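Multicopper oxidase (Uncultured bacterium, PDB 4E9X) probably couples the one-electron oxidation of substrates at a mononuclear copper to the reduction of dioxygen to water at a trinuclear copper cluster. Local coordinates at residues N29-G34 against M307-G312; F93-I98 against L122-K127; G99-H104 against G234-V239; S169-S174 against P293-S298; M210-K215 against Y224-V229. All blocks are in the same frame, centred on the assembly; numbering follows the deposited sequence. Where two conformers were deposited one is given.

How the contacts relate
Contact 1 pairs a loop near the start of the chain with one near its end, and the other four contacts lie between them in sequence. Contacts 2 and 3 are 12 Å apart between centres and meet on neighbouring strands 119-125 and 101-104. Contact 3 joins the two cupredoxin-like domains. It also touches contact 5, about 14 Å away between centres, through neighbouring strands 236-243 and 210-215. Contact 4 lies about 11 Å from contact 1, centre to centre, and is tied to it by Tyr297 OH and Lys173 NZ. Contacts 1 and 5 are 28 Å apart, on opposite sides of the chain's centre. Contacts 2, 3 and 5 all reach subunit interfaces of the trimer.

Contact 1 (N29-G34 against M307-G312)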
# COMPACT_ATOMS: atom_id res chain seq x y z
N ASN A 29 -16.03 22.48 14.15
CA ASN A 29 -16.58 23.78 13.80
C ASN A 29 -17.58 23.62 12.67
O ASN A 29 -17.75 24.54 11.84
CB ASN A 29 -15.47 24.78 13.43
CG ASN A 29 -14.69 25.25 14.64
OD1 ASN A 29 -14.90 24.78 15.76
ND2 ASN A 29 -13.79 26.20 14.42
N GLY A 30 -18.29 22.51 12.59
CA GLY A 30 -19.33 22.35 11.61
C GLY A 30 -18.85 22.24 10.18
O GLY A 30 -19.58 22.53 9.25
N GLN A 31 -17.59 21.77 9.98
CA GLN A 31 -17.10 21.67 8.60
C GLN A 31 -16.24 20.39 8.48
O GLN A 31 -15.70 19.91 9.49
CB GLN A 31 -16.26 22.89 8.22
CG GLN A 31 -15.10 23.21 9.20
CD GLN A 31 -14.23 24.31 8.61
OE1 GLN A 31 -14.58 25.50 8.70
NE2 GLN A 31 -13.10 23.93 8.03
N VAL A 32 -16.11 19.91 7.23
CA VAL A 32 -15.25 18.78 6.90
C VAL A 32 -14.50 19.15 5.61
O VAL A 32 -15.23 19.45 4.64
CB VAL A 32 -15.96 17.46 6.70
CG1 VAL A 32 -14.92 16.37 6.45
CG2 VAL A 32 -16.81 17.11 7.96
N PRO A 33 -13.18 19.19 5.52
CA PRO A 33 -12.21 19.02 6.61
C PRO A 33 -12.44 20.04 7.74
O PRO A 33 -13.07 21.10 7.55
CB PRO A 33 -10.91 19.41 5.92
CG PRO A 33 -11.10 19.15 4.44
CD PRO A 33 -12.55 19.45 4.20
N GLY A 34 -11.99 19.67 8.92
CA GLY A 34 -12.02 20.57 10.06
C GLY A 34 -11.14 21.79 9.77
O GLY A 34 -10.38 21.87 8.78
N MET A 307 -6.09 29.69 13.59
CA MET A 307 -7.04 28.64 13.24
C MET A 307 -8.04 29.23 12.24
O MET A 307 -8.60 30.34 12.43
CB MET A 307 -7.73 28.02 14.45
CG MET A 307 -8.89 27.09 14.02
SD MET A 307 -9.76 26.45 15.51
CE MET A 307 -8.70 25.12 15.91
N PHE A 308 -8.26 28.54 11.12
CA PHE A 308 -9.01 29.07 10.01
C PHE A 308 -10.13 28.13 9.61
O PHE A 308 -9.90 26.98 9.23
CB PHE A 308 -8.11 29.28 8.74
CG PHE A 308 -6.98 30.22 9.01
CD1 PHE A 308 -7.11 31.55 8.62
CD2 PHE A 308 -5.82 29.77 9.64
CE1 PHE A 308 -6.09 32.46 8.87
CE2 PHE A 308 -4.84 30.71 9.91
CZ PHE A 308 -4.96 32.04 9.51
N ASP A 309 -11.35 28.65 9.72
CA ASP A 309 -12.53 27.97 9.15
C ASP A 309 -12.59 28.22 7.65
O ASP A 309 -11.89 29.11 7.11
CB ASP A 309 -13.85 28.42 9.77
CG ASP A 309 -14.08 28.02 11.21
OD1 ASP A 309 -13.23 27.39 11.83
OD2 ASP A 309 -15.15 28.42 11.76
N HIS A 310 -13.41 27.45 6.96
CA HIS A 310 -13.60 27.70 5.55
C HIS A 310 -15.05 27.35 5.21
O HIS A 310 -15.50 26.20 5.38
CB HIS A 310 -12.64 26.90 4.67
CG HIS A 310 -12.93 27.10 3.20
ND1 HIS A 310 -13.16 28.37 2.69
CD2 HIS A 310 -12.97 26.19 2.20
CE1 HIS A 310 -13.35 28.21 1.37
NE2 HIS A 310 -13.26 26.92 1.06
N ASP A 311 -15.78 28.36 4.69
CA ASP A 311 -17.19 28.10 4.45
C ASP A 311 -17.42 27.13 3.31
O ASP A 311 -18.47 26.51 3.27
CB ASP A 311 -17.98 29.40 4.22
CG ASP A 311 -17.43 30.31 3.15
OD1 ASP A 311 -16.67 29.83 2.27
OD2 ASP A 311 -17.70 31.54 3.23
N GLY A 312 -16.47 26.89 2.40
CA GLY A 312 -16.68 25.88 1.35
C GLY A 312 -16.74 24.49 1.94
O GLY A 312 -17.16 23.57 1.25
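Gln31 OE1 takes the backbone N-H of His310 at 2.9 Å. This bond pins the chain just after strand 306-308 to the loop between strands 21-28 and 36-40. Strand 306-308 lies at one edge of a five-stranded sheet in the first cupredoxin-like domain, next to strand 36-40. The N-H comes in slightly tilted from the carbonyl plane of the Gln31 amide, with a C=O...N angle of 120°. The other end of the amide is also held. Gln31 NE2 donates to Pro33 O at 2.9 Å, within its own loop, where a cis peptide bond precedes Pro33. Bonds at both ends of the amide fix its rotation. Asp309 CB also packs against Gln31 OE1, at 3.2 Å.

A second bond is made by the Asp309 carboxylate. Asn29 ND2 donates to Asp309 OD1 at 2.9 Å, and the bond is almost straight, at 173°. The acceptor lies in the plane of the amide and offers its syn lone pair. The amide and carboxylate planes are 70° apart. Asn29 OD1 accepts from Thr9 N, so this amide too is held at both ends. It therefore links strand 3-18 to the C-terminal segment.

The His310 ring turns to Asp292, which accepts from NE2. Gly312 N sits 3.4 Å above the centre of that ring. On the Asn29 side, Met307 SD reaches to 4.2 Å from Asn29 ND2.

Contact 2 (F93-I98 against L122-K127); sequences FKADRI and LIVDPK
Val124 CG1 is anti to its backbone N (chi1 178°), and this methyl is turned to residues 95 to 98. Ile98 has CG1 between the backbone N and the carbonyl carbon (chi1 65°), with CG2 beside the backbone N. Its CG2 and CD1 both rest on Pro126.

Val124 CG1 lies against two carbonyl oxygens of the other segment. It is 3.5 Å from Arg97 O and 3.8 Å from Ala95 O, and Ala95 CB is also near. Val124 CG2 comes close to Arg97 O as well. Ala95 is the centre of an inverse gamma turn, which bends the chain here. Farther along, Ile98 CG2 packs on Pro126 CA at 3.9 Å, and the two side chains cross at about a right angle. At the other end, Phe93 CZ meets Leu122 CD2 at 4.4 Å.

The contact across the segments is apolar packing. Arg97 CB points away from segment 122-127. Its NH1 donates to Ile98 O at 2.8 Å, nearly in line with the carbonyl. Its NE forms a salt bridge with Asp209 of the second subunit, so this segment also takes part in the trimer interface.

Strand 88-94 belongs to one sheet of the first cupredoxin-like domain and strand 119-125 to the other, so the contact lies between the sheets. Leu122 also packs on Ile37 of strand 36-40. Both Leu122 and Val124 touch Leu101 of strand 101-104.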
# COMPACT_ATOMS: atom_id res chain seq x y z
N PHE A 93 -0.42 21.41 24.43
CA PHE A 93 0.82 20.75 24.00
C PHE A 93 1.74 21.78 23.41
O PHE A 93 1.27 22.81 22.93
CB PHE A 93 0.56 19.60 23.02
CG PHE A 93 -0.23 20.01 21.79
CD1 PHE A 93 0.41 20.47 20.65
CD2 PHE A 93 -1.61 19.92 21.81
CE1 PHE A 93 -0.36 20.84 19.55
CE2 PHE A 93 -2.37 20.27 20.72
CZ PHE A 93 -1.74 20.75 19.56
N LYS A 94 3.04 21.49 23.42
CA LYS A 94 3.98 22.30 22.69
C LYS A 94 4.16 21.67 21.32
O LYS A 94 4.32 20.46 21.16
CB LYS A 94 5.34 22.40 23.39
CG LYS A 94 6.43 23.25 22.72
CD LYS A 94 7.68 23.27 23.55
CE LYS A 94 7.51 24.15 24.77
NZ LYS A 94 7.63 25.60 24.39
N ALA A 95 4.18 22.56 20.29
CA ALA A 95 4.36 22.13 18.93
C ALA A 95 5.84 21.94 18.60
O ALA A 95 6.36 22.68 17.76
CB ALA A 95 3.73 23.19 18.02
N ASP A 96 6.49 20.98 19.24
CA ASP A 96 7.92 20.81 19.03
C ASP A 96 8.17 19.88 17.87
O ASP A 96 9.31 19.78 17.44
CB ASP A 96 8.66 20.33 20.27
CG ASP A 96 8.09 19.17 20.99
OD1 ASP A 96 7.23 18.44 20.48
OD2 ASP A 96 8.52 18.97 22.16
N ARG A 97 7.19 19.20 17.34
CA ARG A 97 7.33 18.33 16.15
C ARG A 97 6.90 19.10 14.91
O ARG A 97 5.77 19.56 14.86
CB ARG A 97 6.49 17.04 16.35
CG ARG A 97 6.32 16.25 14.98
CD ARG A 97 7.62 15.69 14.49
NE ARG A 97 7.36 14.40 13.85
CZ ARG A 97 6.76 14.23 12.68
NH1 ARG A 97 6.34 15.24 11.93
NH2 ARG A 97 6.60 12.98 12.26
N ILE A 98 7.79 19.25 13.95
CA ILE A 98 7.47 20.07 12.78
C ILE A 98 6.69 19.28 11.75
O ILE A 98 6.65 18.06 11.68
CB ILE A 98 8.80 20.58 12.19
CG1 ILE A 98 9.69 19.44 11.63
CG2 ILE A 98 9.57 21.41 13.19
CD1 ILE A 98 11.03 19.84 11.05
N LEU A 122 -3.12 20.04 10.76
CA LEU A 122 -2.31 20.77 11.74
C LEU A 122 -0.93 21.01 11.13
O LEU A 122 -0.18 20.06 11.01
CB LEU A 122 -2.29 20.01 13.08
CG LEU A 122 -1.28 20.53 14.11
CD1 LEU A 122 -1.51 21.98 14.52
CD2 LEU A 122 -1.31 19.60 15.35
N ILE A 123 -0.65 22.25 10.76
CA ILE A 123 0.60 22.53 10.05
C ILE A 123 1.51 23.24 11.01
O ILE A 123 1.17 24.32 11.51
CB ILE A 123 0.35 23.38 8.79
CG1 ILE A 123 -0.66 22.69 7.85
CG2 ILE A 123 1.66 23.72 8.13
CD1 ILE A 123 -0.26 21.25 7.43
N VAL A 124 2.68 22.67 11.26
CA VAL A 124 3.68 23.26 12.14
C VAL A 124 4.84 23.74 11.27
O VAL A 124 5.55 22.91 10.69
CB VAL A 124 4.14 22.28 13.25
CG1 VAL A 124 5.22 22.94 14.12
CG2 VAL A 124 2.95 21.83 14.11
N ASP A 125 5.04 25.05 11.19
CA ASP A 125 6.15 25.55 10.37
C ASP A 125 7.49 25.32 11.03
O ASP A 125 7.69 25.79 12.17
CB ASP A 125 6.03 27.04 10.10
CG ASP A 125 5.00 27.45 9.06
OD1 ASP A 125 4.31 26.55 8.52
OD2 ASP A 125 4.87 28.67 8.81
N PRO A 126 8.46 24.70 10.38
CA PRO A 126 9.77 24.59 10.99
C PRO A 126 10.42 25.98 11.12
O PRO A 126 10.29 26.84 10.25
CB PRO A 126 10.61 23.80 9.99
CG PRO A 126 9.71 23.45 8.85
CD PRO A 126 8.36 24.05 9.04
N LYS A 127 11.18 26.14 12.23
CA LYS A 127 12.02 27.35 12.26
C LYS A 127 13.06 27.30 11.16
O LYS A 127 13.45 28.39 10.66
CB LYS A 127 12.61 27.38 13.65
CG LYS A 127 11.64 27.69 14.78
CD LYS A 127 12.29 27.41 16.15
CE LYS A 127 11.43 27.83 17.31
NZ LYS A 127 11.80 27.26 18.65

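Contact 3 (G99-H104 against G234-V239). With CU (copper (II) ion), chain E.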
# COMPACT_ATOMS: atom_id res chain seq x y z
N GLY A 99 6.11 20.07 10.84
CA GLY A 99 5.66 19.55 9.53
C GLY A 99 4.16 19.41 9.41
O GLY A 99 3.35 19.96 10.17
N THR A 100 3.78 18.57 8.43
CA THR A 100 2.41 18.28 8.16
C THR A 100 1.87 17.26 9.16
O THR A 100 2.13 16.05 9.04
CB THR A 100 2.26 17.69 6.75
OG1 THR A 100 2.90 18.57 5.82
CG2 THR A 100 0.80 17.52 6.37
N LEU A 101 1.11 17.76 10.13
CA LEU A 101 0.44 16.90 11.11
C LEU A 101 -1.06 16.97 10.89
O LEU A 101 -1.54 17.65 9.95
CB LEU A 101 0.78 17.36 12.55
CG LEU A 101 2.26 17.70 12.79
CD1 LEU A 101 2.49 18.03 14.26
CD2 LEU A 101 3.19 16.59 12.37
N TRP A 102 -1.83 16.28 11.71
CA TRP A 102 -3.30 16.38 11.58
C TRP A 102 -3.93 16.02 12.90
O TRP A 102 -3.24 15.64 13.83
CB TRP A 102 -3.80 15.53 10.45
CG TRP A 102 -3.64 14.03 10.47
CD1 TRP A 102 -2.49 13.32 10.61
CD2 TRP A 102 -4.71 13.09 10.29
NE1 TRP A 102 -2.80 11.96 10.55
CE2 TRP A 102 -4.14 11.79 10.36
CE3 TRP A 102 -6.10 13.19 10.08
CZ2 TRP A 102 -4.94 10.65 10.22
CZ3 TRP A 102 -6.88 12.06 9.96
CH2 TRP A 102 -6.29 10.77 10.03
N TYR A 103 -5.24 16.17 12.98
CA TYR A 103 -5.91 15.91 14.25
C TYR A 103 -7.20 15.17 13.88
O TYR A 103 -7.77 15.37 12.79
CB TYR A 103 -6.13 17.20 15.10
CG TYR A 103 -7.05 18.19 14.40
CD1 TYR A 103 -8.43 18.14 14.55
CD2 TYR A 103 -6.51 19.18 13.58
CE1 TYR A 103 -9.26 19.05 13.90
CE2 TYR A 103 -7.33 20.11 12.91
CZ TYR A 103 -8.67 20.02 13.08
OH TYR A 103 -9.55 20.90 12.45
N HIS A 104 -7.70 14.33 14.79
CA HIS A 104 -8.90 13.57 14.48
C HIS A 104 -9.50 12.99 15.76
O HIS A 104 -8.75 12.81 16.74
CB HIS A 104 -8.63 12.43 13.49
CG HIS A 104 -7.58 11.41 13.84
ND1 HIS A 104 -7.77 10.37 14.71
CD2 HIS A 104 -6.30 11.30 13.41
CE1 HIS A 104 -6.64 9.65 14.79
NE2 HIS A 104 -5.73 10.18 14.00
N GLY A 234 -3.40 7.37 7.90
CA GLY A 234 -2.50 7.91 8.89
C GLY A 234 -1.33 8.68 8.31
O GLY A 234 -0.80 9.58 8.97
N GLU A 235 -0.94 8.32 7.07
CA GLU A 235 0.29 8.87 6.51
C GLU A 235 0.13 10.29 5.97
O GLU A 235 -0.96 10.66 5.57
CB GLU A 235 0.78 8.03 5.33
CG GLU A 235 1.06 6.56 5.69
CD GLU A 235 1.79 5.97 4.48
OE1 GLU A 235 1.07 5.60 3.55
OE2 GLU A 235 3.02 5.95 4.43
N ARG A 236 1.24 11.02 5.91
CA ARG A 236 1.28 12.22 5.07
C ARG A 236 2.52 12.15 4.20
O ARG A 236 3.57 11.62 4.58
CB ARG A 236 1.30 13.52 5.91
CG ARG A 236 -0.04 13.82 6.58
CD ARG A 236 -0.24 13.11 7.91
NE ARG A 236 0.76 13.52 8.88
CZ ARG A 236 1.43 12.71 9.72
NH1 ARG A 236 1.22 11.40 9.78
NH2 ARG A 236 2.36 13.25 10.53
N TYR A 237 2.37 12.71 2.99
CA TYR A 237 3.51 12.94 2.12
C TYR A 237 3.47 14.39 1.66
O TYR A 237 2.39 14.86 1.28
CB TYR A 237 3.47 12.03 0.87
CG TYR A 237 3.78 10.61 1.28
CD1 TYR A 237 5.12 10.15 1.28
CD2 TYR A 237 2.77 9.71 1.67
CE1 TYR A 237 5.43 8.83 1.66
CE2 TYR A 237 3.08 8.42 2.05
CZ TYR A 237 4.40 7.99 2.05
OH TYR A 237 4.71 6.68 2.44
N ASP A 238 4.62 15.09 1.66
CA ASP A 238 4.69 16.40 1.04
C ASP A 238 5.50 16.26 -0.22
O ASP A 238 6.55 15.60 -0.22
CB ASP A 238 5.38 17.44 1.91
CG ASP A 238 4.83 17.78 3.28
OD1 ASP A 238 3.93 17.09 3.79
OD2 ASP A 238 5.29 18.80 3.82
N VAL A 239 5.03 16.92 -1.28
CA VAL A 239 5.75 16.91 -2.54
C VAL A 239 5.85 18.36 -3.04
O VAL A 239 5.16 19.27 -2.57
CB VAL A 239 5.04 16.06 -3.61
CG1 VAL A 239 4.81 14.62 -3.07
CG2 VAL A 239 3.72 16.70 -4.08
CU CU E . -4.01 9.40 13.43
O HOH W 1 5.98 18.75 6.44
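Thr100 O is gripped by two nitrogens of Arg236. NE donates at 2.9 Å and NH2 at 3.2 Å, and Thr100 O lies close to the guanidinium plane. The chain of Arg236 is bent at chi2 (84°) and chi3 (62°). Its NH1 donates to Gly234 O at 2.8 Å, which folds the side chain back on its own segment.

Trp102 lies beside this bend. Its CD1 is 3.5 Å from Arg236 CD and is placed over one face of the guanidinium. The ring and guanidinium planes are 38° apart. Trp102 NE1 makes only a weak bond to Gly234 O.

At the other end, Thr100 OG1 donates to the syn lone pair of Asp238 OD1 at 2.7 Å. A water bridges Thr100 N and Asp238 OD2. Lys190 forms a salt bridge with Asp238, and Arg192 bonds to Thr100 OG1.

The contact ties strand 101-104 of the first cupredoxin-like domain to strand 236-243 of the second. His104 NE2 binds copper at 2.0 Å, and His104 CD2 lies over one face of the Trp102 ring. His62 of the same chain and His254 of the second subunit bind the same ion. His104 also lines the bound-oxygen pocket, probably the trinuclear site, with His60, His62 and His106.

Asp227 of the second subunit forms a salt bridge with Arg236 NH2. The buried guanidinium thus has a carboxylate to balance its charge, which probably keeps it ionised between domains and subunits.

Contact 4 (S169-S174 against P293-S298); sequences SVNAKS and PNFFYS
Phe295 meets the turn at Val170 to Lys173 with both its ring and its backbone oxygen. The turn it faces is a type I' turn that follows strand 167-170 in the second cupredoxin-like domain.

CG of Phe295 is anti to its backbone N (chi1 -180°), and the ring reaches the turn. Its CZ lies 3.4 Å from Val170 O and 3.8 Å from Asn171 CB. Lys173 CG comes to the ring edge, near its plane, at 3.7 Å from CE1. The lysine chain runs past the ring in the opposite direction, and its NZ bonds to Gly312 O. Phe295 O accepts from Asn171 ND2 at 2.9 Å, on a lone pair in the carbonyl plane.

Phe296 comes next. Phe295 CD2 sits 3.5 Å above the centre of its ring. Val170 CG2 meets the ring edge at CE1, 4.3 Å away. Asn171 ND2 is 3.8 Å from CD1, with the amide and ring planes 59° apart. Tyr297 ends a type I turn that began at Asn294, closed by the bond from Tyr297 N to Asn294 O. Its side chain turns to contact 1, where its OH bonds to Gly34 O.

Asn171 also bonds to strand 138-147: OD1 accepts from Met143 N, and ND2 donates to Ile141 O. An alanine here would probably leave Phe295 O, Ile141 O and Met143 N without this partner and weaken the join between turn and strand. One buried amide thus bonds to three backbone groups, while the aromatic rings supply the apolar packing around it.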
# COMPACT_ATOMS: atom_id res chain seq x y z
N SER A 169 -13.19 10.80 -1.96
CA SER A 169 -13.09 12.24 -2.05
C SER A 169 -11.69 12.74 -1.75
O SER A 169 -10.85 12.07 -1.13
CB SER A 169 -14.08 12.90 -1.05
OG SER A 169 -13.80 12.42 0.29
N VAL A 170 -11.48 13.99 -2.16
CA VAL A 170 -10.43 14.83 -1.61
C VAL A 170 -11.13 16.00 -0.93
O VAL A 170 -12.03 16.62 -1.51
CB VAL A 170 -9.41 15.28 -2.68
CG1 VAL A 170 -10.06 15.94 -3.89
CG2 VAL A 170 -8.36 16.24 -2.05
N ASN A 171 -10.74 16.31 0.30
CA ASN A 171 -11.34 17.40 1.11
C ASN A 171 -12.85 17.29 1.11
O ASN A 171 -13.55 18.30 0.97
CB ASN A 171 -10.85 18.76 0.63
CG ASN A 171 -9.34 18.88 0.87
OD1 ASN A 171 -8.77 18.03 1.53
ND2 ASN A 171 -8.69 19.90 0.30
N ALA A 172 -13.33 16.05 1.26
CA ALA A 172 -14.76 15.72 1.44
C ALA A 172 -15.64 16.04 0.23
O ALA A 172 -16.86 16.07 0.39
CB ALA A 172 -15.33 16.35 2.71
N LYS A 173 -15.07 16.18 -0.97
CA LYS A 173 -15.91 16.24 -2.17
C LYS A 173 -15.40 15.23 -3.19
O LYS A 173 -14.22 14.93 -3.31
CB LYS A 173 -15.95 17.68 -2.73
CG LYS A 173 -16.19 18.73 -1.64
CD LYS A 173 -16.82 20.04 -2.07
CE LYS A 173 -16.67 21.11 -0.98
NZ LYS A 173 -17.66 20.89 0.12
N SER A 174 -16.38 14.72 -3.93
CA SER A 174 -16.18 13.81 -5.05
C SER A 174 -16.39 14.56 -6.38
O SER A 174 -17.38 15.29 -6.52
CB SER A 174 -17.21 12.68 -4.88
OG SER A 174 -17.25 11.79 -6.01
N PRO A 293 -11.23 29.37 -4.41
CA PRO A 293 -9.75 29.42 -4.39
C PRO A 293 -9.17 28.78 -3.13
O PRO A 293 -7.93 28.62 -3.05
CB PRO A 293 -9.42 30.90 -4.42
CG PRO A 293 -10.68 31.61 -4.00
CD PRO A 293 -11.87 30.70 -4.31
N ASN A 294 -9.99 28.51 -2.11
CA ASN A 294 -9.50 27.93 -0.87
C ASN A 294 -9.87 26.48 -0.65
O ASN A 294 -9.78 26.00 0.49
CB ASN A 294 -10.03 28.77 0.33
CG ASN A 294 -9.14 28.67 1.54
OD1 ASN A 294 -7.91 28.63 1.45
ND2 ASN A 294 -9.78 28.70 2.72
N PHE A 295 -10.25 25.77 -1.69
CA PHE A 295 -10.65 24.37 -1.58
C PHE A 295 -9.51 23.50 -1.06
O PHE A 295 -9.78 22.45 -0.49
CB PHE A 295 -11.10 23.89 -2.97
CG PHE A 295 -11.55 22.41 -2.93
CD1 PHE A 295 -12.76 22.03 -2.40
CD2 PHE A 295 -10.68 21.43 -3.42
CE1 PHE A 295 -13.12 20.67 -2.34
CE2 PHE A 295 -11.02 20.10 -3.37
CZ PHE A 295 -12.23 19.72 -2.83
N PHE A 296 -8.26 23.90 -1.27
CA PHE A 296 -7.11 23.17 -0.73
C PHE A 296 -6.42 23.96 0.36
O PHE A 296 -5.25 23.71 0.67
CB PHE A 296 -6.09 22.85 -1.86
CG PHE A 296 -6.68 22.09 -3.03
CD1 PHE A 296 -6.92 20.72 -2.92
CD2 PHE A 296 -7.01 22.73 -4.23
CE1 PHE A 296 -7.42 19.99 -3.99
CE2 PHE A 296 -7.51 21.98 -5.32
CZ PHE A 296 -7.74 20.62 -5.19
N TYR A 297 -7.17 24.90 0.99
CA TYR A 297 -6.64 25.72 2.10
C TYR A 297 -5.51 26.63 1.65
O TYR A 297 -4.81 27.23 2.47
CB TYR A 297 -6.26 24.90 3.33
CG TYR A 297 -7.34 24.68 4.34
CD1 TYR A 297 -8.14 25.70 4.81
CD2 TYR A 297 -7.51 23.41 4.90
CE1 TYR A 297 -9.15 25.49 5.78
CE2 TYR A 297 -8.50 23.17 5.85
CZ TYR A 297 -9.31 24.20 6.29
OH TYR A 297 -10.30 24.01 7.23
N SER A 298 -5.32 26.86 0.33
CA SER A 298 -4.12 27.61 -0.09
C SER A 298 -4.19 29.07 0.27
O SER A 298 -3.17 29.67 0.48
CB SER A 298 -3.96 27.51 -1.62
OG SER A 298 -3.75 26.17 -2.02

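Contact 5 (M210-K215 against Y224-V229)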
# COMPACT_ATOMS: atom_id res chain seq x y z
N MET A 210 6.37 14.73 -9.31
CA MET A 210 6.37 15.27 -7.98
C MET A 210 7.70 14.91 -7.30
O MET A 210 8.18 13.77 -7.36
CB MET A 210 5.27 14.61 -7.14
CG MET A 210 3.87 15.07 -7.61
SD MET A 210 2.54 14.12 -6.84
CE MET A 210 2.54 12.61 -7.80
N LEU A 211 8.32 15.86 -6.64
CA LEU A 211 9.49 15.58 -5.80
C LEU A 211 8.98 15.33 -4.39
O LEU A 211 8.47 16.27 -3.76
CB LEU A 211 10.46 16.76 -5.81
CG LEU A 211 11.71 16.50 -4.95
CD1 LEU A 211 12.55 15.33 -5.50
CD2 LEU A 211 12.57 17.76 -4.86
N VAL A 212 9.08 14.10 -3.92
CA VAL A 212 8.63 13.73 -2.56
C VAL A 212 9.72 14.18 -1.59
O VAL A 212 10.85 13.68 -1.60
CB VAL A 212 8.39 12.22 -2.47
CG1 VAL A 212 7.89 11.92 -1.05
CG2 VAL A 212 7.40 11.72 -3.54
N THR A 213 9.37 15.17 -0.74
CA THR A 213 10.36 15.75 0.16
C THR A 213 10.16 15.40 1.62
O THR A 213 11.10 15.53 2.38
CB THR A 213 10.29 17.30 0.04
OG1 THR A 213 8.97 17.76 0.34
CG2 THR A 213 10.59 17.78 -1.39
N HIS A 214 8.93 15.04 2.03
CA HIS A 214 8.66 14.79 3.46
C HIS A 214 7.74 13.58 3.63
O HIS A 214 6.78 13.44 2.86
CB HIS A 214 7.96 15.95 4.16
CG HIS A 214 8.69 17.27 4.20
ND1 HIS A 214 8.94 18.01 3.05
CD2 HIS A 214 9.20 17.96 5.26
CE1 HIS A 214 9.57 19.10 3.44
NE2 HIS A 214 9.75 19.10 4.77
N LYS A 215 8.06 12.81 4.63
CA LYS A 215 7.25 11.67 5.03
C LYS A 215 6.75 11.95 6.45
O LYS A 215 7.57 12.21 7.35
CB LYS A 215 8.08 10.38 4.97
CG LYS A 215 7.56 9.22 5.78
CD LYS A 215 6.17 8.70 5.37
CE LYS A 215 5.86 7.49 6.25
NZ LYS A 215 4.40 7.32 6.37
N TYR A 224 12.87 11.91 -3.53
CA TYR A 224 12.82 11.18 -4.77
C TYR A 224 11.64 11.64 -5.58
O TYR A 224 10.60 12.06 -5.06
CB TYR A 224 12.73 9.65 -4.50
CG TYR A 224 11.48 9.26 -3.72
CD1 TYR A 224 10.32 8.84 -4.37
CD2 TYR A 224 11.48 9.33 -2.32
CE1 TYR A 224 9.18 8.48 -3.65
CE2 TYR A 224 10.37 8.98 -1.57
CZ TYR A 224 9.23 8.57 -2.27
OH TYR A 224 8.13 8.23 -1.51
N TYR A 225 11.78 11.52 -6.91
CA TYR A 225 10.68 11.84 -7.81
C TYR A 225 9.70 10.69 -7.97
O TYR A 225 10.07 9.50 -7.92
CB TYR A 225 11.26 12.19 -9.18
CG TYR A 225 11.94 13.54 -9.24
CD1 TYR A 225 11.16 14.71 -9.25
CD2 TYR A 225 13.32 13.58 -9.30
CE1 TYR A 225 11.77 15.96 -9.31
CE2 TYR A 225 13.93 14.84 -9.36
CZ TYR A 225 13.17 16.00 -9.37
OH TYR A 225 13.87 17.22 -9.43
N ALA A 226 8.46 11.03 -8.19
CA ALA A 226 7.37 10.10 -8.43
C ALA A 226 6.34 10.76 -9.31
O ALA A 226 6.17 11.99 -9.20
CB ALA A 226 6.71 9.72 -7.10
N ASP A 227 5.65 9.97 -10.12
CA ASP A 227 4.42 10.50 -10.73
C ASP A 227 3.18 9.95 -10.05
O ASP A 227 2.09 10.49 -10.28
CB ASP A 227 4.45 10.26 -12.25
CG ASP A 227 4.37 8.82 -12.70
OD1 ASP A 227 3.56 8.01 -12.19
OD2 ASP A 227 5.12 8.48 -13.63
N THR A 228 3.33 8.95 -9.16
CA THR A 228 2.19 8.36 -8.43
C THR A 228 2.65 8.10 -7.01
O THR A 228 3.63 7.39 -6.77
CB THR A 228 1.75 7.05 -9.10
OG1 THR A 228 1.38 7.30 -10.47
CG2 THR A 228 0.53 6.41 -8.41
N VAL A 229 1.96 8.71 -6.02
CA VAL A 229 2.37 8.57 -4.64
C VAL A 229 1.27 7.85 -3.88
O VAL A 229 0.11 8.34 -3.81
CB VAL A 229 2.56 9.98 -4.02
CG1 VAL A 229 2.81 9.88 -2.52
CG2 VAL A 229 3.74 10.73 -4.69
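Met210 N donates to Ala226 O at 2.7 Å, and Ala226 N returns a bond to Met210 O. Val212 N donates to Tyr224 O at 2.8 Å, and the bond back from Tyr224 N to Val212 O is weak. Leu211 and Tyr225 form the non-hydrogen-bonded pair between them, and Tyr225 CA-H points at Met210 O.

Two CH-pi contacts lie on opposite faces of the sheet. Leu211 CD1 sits over the centre of the Tyr225 ring, 3.9 Å from the centroid. Val212 CB sits over the Tyr224 ring, offset toward the rim, also 3.9 Å from the centroid. A serine in place of Tyr224 would probably leave the Val212 methyls without their aromatic cover and open a gap beside them.

The strands form a beta hairpin at the edge of a six-stranded sheet in the second cupredoxin-like domain. Thr213 and His214 form a classic bulge opposite Asp238.

The remaining side-chain contacts are mostly apolar. Val212 CG2 touches Ala226 CB and Val229 CG2. Met210, bent at chi3 (-79°), puts CE 3.8 Å from Val229 CG2 and 3.3 Å from Asp227 O. Asp227 OD1 accepts from His62 NE2 of the third subunit.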